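Local coordinates for protein peptidase M42 (Thaumarchaeota archaeon SCGC AB-539-E09, PDB 5DS0) that probably acts as a cobalt-bound TET aminopeptidase of the M42 family, removing residues from the N-termini of peptides within a twelve-subunit assembly, at residues R193-Q198 with E345-L350. Numbering follows the deposited sequence.
Sequences RRMKDQ and ELIKRL
Met195, in the last turn of helix 179-197, faces Ile347 and Lys348 of helix 333-349 across well-separated backbones, the closest CA atoms, those of Met195 and Lys348, being 9.5 Å apart. No hydrogen bond joins the two segments, and the gap is bridged by side chains alone. Met195, a selenomethionine, sends its CB toward the other helix, and with CG anti to the carbonyl carbon (chi1 -74°) and chi2 extended (-168°) the selenium is carried outward before the chain bends at chi3. Its terminal methyl CE then lies 3.7 Å from CG2 of Ile347, while SE is 3.9 Å from the same CG2. Ile347 meets it with this short branch, which stands anti to its own backbone N. The neighbouring residue, Lys348, adds a more peripheral contact through its aliphatic part, CG being 4.1 Å from CE of Met195. Ile200, in the loop after helix 179-197, touches both Met195 and Lys348, and Ile344 adds to the apolar surroundings of Met195.

The polar end of Lys348 turns to its own helix, where NZ forms a salt bridge with OE1 of Glu345 whose hydrogen bond is weak (3.4 Å). OE1 of Glu345 also accepts a shorter, salt-bridged hydrogen bond from NH1 of Arg349 (3.1 Å), which comes from above the carboxylate plane. The same NH1 donates to the backbone O of Glu345, which lies in the guanidinium plane, so two acceptors of one residue probably help fix the rotation of the arginine. ND2 of Asn204 hydrogen-bonds O of Ile347 and O of Leu350. This is apolar helix-to-helix packing within the alpha/beta catalytic domain of an M42 peptidase, joining the C-terminal ends of two helices; helix 179-197 carries the metal ligand Asp180 near its opposite end.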
loop_
_atom_site.group_PDB
_atom_site.type_symbol
_atom_site.label_atom_id
_atom_site.label_comp_id
_atom_site.label_asym_id
_atom_site.label_seq_id
_atom_site.Cartn_x
_atom_site.Cartn_y
_atom_site.Cartn_z
ATOM N N ARG C 193 58.898 -15.289 1.208
ATOM C CA ARG C 193 59.945 -15.316 0.192
ATOM C C ARG C 193 61.028 -14.328 0.521
ATOM O O ARG C 193 62.204 -14.674 0.523
ATOM C CB ARG C 193 59.391 -14.998 -1.191
ATOM C CG ARG C 193 60.465 -14.997 -2.271
ATOM C CD ARG C 193 59.916 -14.679 -3.647
ATOM N NE ARG C 193 59.478 -13.293 -3.793
ATOM C CZ ARG C 193 60.266 -12.232 -3.960
ATOM N NH1 ARG C 193 61.584 -12.352 -3.999
ATOM N NH2 ARG C 193 59.701 -11.029 -4.060
ATOM N N ARG C 194 60.629 -13.100 0.807
ATOM C CA ARG C 194 61.581 -12.035 1.083
ATOM C C ARG C 194 62.421 -12.262 2.319
ATOM O O ARG C 194 63.586 -11.881 2.365
ATOM C CB ARG C 194 60.873 -10.688 1.184
ATOM C CG ARG C 194 60.858 -10.042 -0.214
ATOM C CD ARG C 194 59.586 -9.218 -0.644
ATOM N NE ARG C 194 59.562 -7.933 0.040
ATOM C CZ ARG C 194 58.860 -6.846 -0.298
ATOM N NH1 ARG C 194 59.001 -5.815 0.493
ATOM N NH2 ARG C 194 58.034 -6.738 -1.365
HETATM N N MSE C 195 61.827 -12.887 3.324
HETATM C CA MSE C 195 62.545 -13.181 4.557
HETATM C C MSE C 195 63.654 -14.165 4.307
HETATM O O MSE C 195 64.744 -14.024 4.868
HETATM C CB MSE C 195 61.556 -13.678 5.606
HETATM C CG MSE C 195 60.762 -12.470 6.070
HETATM SE SE MSE C 195 59.712 -12.850 7.683
HETATM C CE MSE C 195 60.800 -11.810 8.967
ATOM N N LYS C 196 63.396 -15.167 3.474
ATOM C CA LYS C 196 64.435 -16.100 3.101
ATOM C C LYS C 196 65.472 -15.431 2.202
ATOM O O LYS C 196 66.658 -15.486 2.506
ATOM C CB LYS C 196 63.861 -17.338 2.436
ATOM C CG LYS C 196 64.947 -18.342 2.094
ATOM C CD LYS C 196 64.489 -19.777 2.264
ATOM C CE LYS C 196 65.665 -20.742 2.181
ATOM N NZ LYS C 196 65.188 -22.145 2.283
ATOM N N ASP C 197 65.029 -14.767 1.136
ATOM C CA ASP C 197 65.944 -14.103 0.187
ATOM C C ASP C 197 66.916 -13.112 0.813
ATOM O O ASP C 197 68.073 -13.050 0.410
ATOM C CB ASP C 197 65.174 -13.372 -0.925
ATOM C CG ASP C 197 64.979 -14.224 -2.168
ATOM O OD1 ASP C 197 65.771 -15.171 -2.397
ATOM O OD2 ASP C 197 64.036 -13.956 -2.935
ATOM N N GLN C 198 66.461 -12.344 1.793
ATOM C CA GLN C 198 67.315 -11.355 2.446
ATOM C C GLN C 198 67.831 -11.809 3.811
ATOM O O GLN C 198 68.304 -10.994 4.604
ATOM C CB GLN C 198 66.543 -10.054 2.602
ATOM C CG GLN C 198 65.956 -9.529 1.303
ATOM C CD GLN C 198 64.999 -8.373 1.533
ATOM O OE1 GLN C 198 65.085 -7.663 2.540
ATOM N NE2 GLN C 198 64.067 -8.189 0.603
ATOM N N GLU C 345 57.888 -6.639 9.442
ATOM C CA GLU C 345 58.264 -5.946 10.670
ATOM C C GLU C 345 57.619 -6.585 11.887
ATOM O O GLU C 345 58.224 -6.657 12.948
ATOM C CB GLU C 345 57.873 -4.470 10.615
ATOM C CG GLU C 345 58.567 -3.648 9.542
ATOM C CD GLU C 345 60.061 -3.880 9.491
ATOM O OE1 GLU C 345 60.760 -3.582 10.487
ATOM O OE2 GLU C 345 60.539 -4.326 8.437
ATOM N N LEU C 346 56.375 -7.012 11.752
ATOM C CA LEU C 346 55.670 -7.641 12.867
ATOM C C LEU C 346 56.346 -8.944 13.231
ATOM O O LEU C 346 56.672 -9.175 14.391
ATOM C CB LEU C 346 54.216 -7.916 12.510
ATOM C CG LEU C 346 53.351 -6.685 12.274
ATOM C CD1 LEU C 346 52.007 -7.119 11.731
ATOM C CD2 LEU C 346 53.164 -5.885 13.547
ATOM N N ILE C 347 56.572 -9.778 12.230
ATOM C CA ILE C 347 57.188 -11.074 12.450
ATOM C C ILE C 347 58.576 -10.954 13.088
ATOM O O ILE C 347 58.931 -11.749 13.952
ATOM C CB ILE C 347 57.251 -11.863 11.124
ATOM C CG1 ILE C 347 55.845 -12.281 10.717
ATOM C CG2 ILE C 347 58.130 -13.101 11.240
ATOM C CD1 ILE C 347 55.730 -12.640 9.262
ATOM N N LYS C 348 59.366 -9.982 12.641
ATOM C CA LYS C 348 60.665 -9.716 13.246
ATOM C C LYS C 348 60.578 -9.550 14.756
ATOM O O LYS C 348 61.440 -10.045 15.475
ATOM C CB LYS C 348 61.302 -8.469 12.636
ATOM C CG LYS C 348 62.038 -8.739 11.329
ATOM C CD LYS C 348 62.480 -7.489 10.567
ATOM C CE LYS C 348 63.604 -6.769 11.268
ATOM N NZ LYS C 348 63.671 -5.362 10.794
ATOM N N ARG C 349 59.519 -8.893 15.234
ATOM C CA ARG C 349 59.399 -8.514 16.643
ATOM C C ARG C 349 58.516 -9.418 17.507
ATOM O O ARG C 349 58.389 -9.200 18.716
ATOM C CB ARG C 349 58.879 -7.088 16.739
ATOM C CG ARG C 349 59.857 -6.034 16.261
ATOM C CD ARG C 349 59.152 -4.691 16.080
ATOM N NE ARG C 349 60.039 -3.649 15.573
ATOM C CZ ARG C 349 60.510 -3.581 14.327
ATOM N NH1 ARG C 349 60.194 -4.502 13.411
ATOM N NH2 ARG C 349 61.321 -2.586 13.992
ATOM N N LEU C 350 57.901 -10.429 16.909
ATOM C CA LEU C 350 56.990 -11.307 17.663
ATOM C C LEU C 350 57.740 -12.466 18.319
ATOM O O LEU C 350 57.648 -13.606 17.873
ATOM C CB LEU C 350 55.859 -11.833 16.765
ATOM C CG LEU C 350 54.737 -10.849 16.415
ATOM C CD1 LEU C 350 53.874 -11.410 15.302
ATOM C CD2 LEU C 350 53.869 -10.524 17.623
#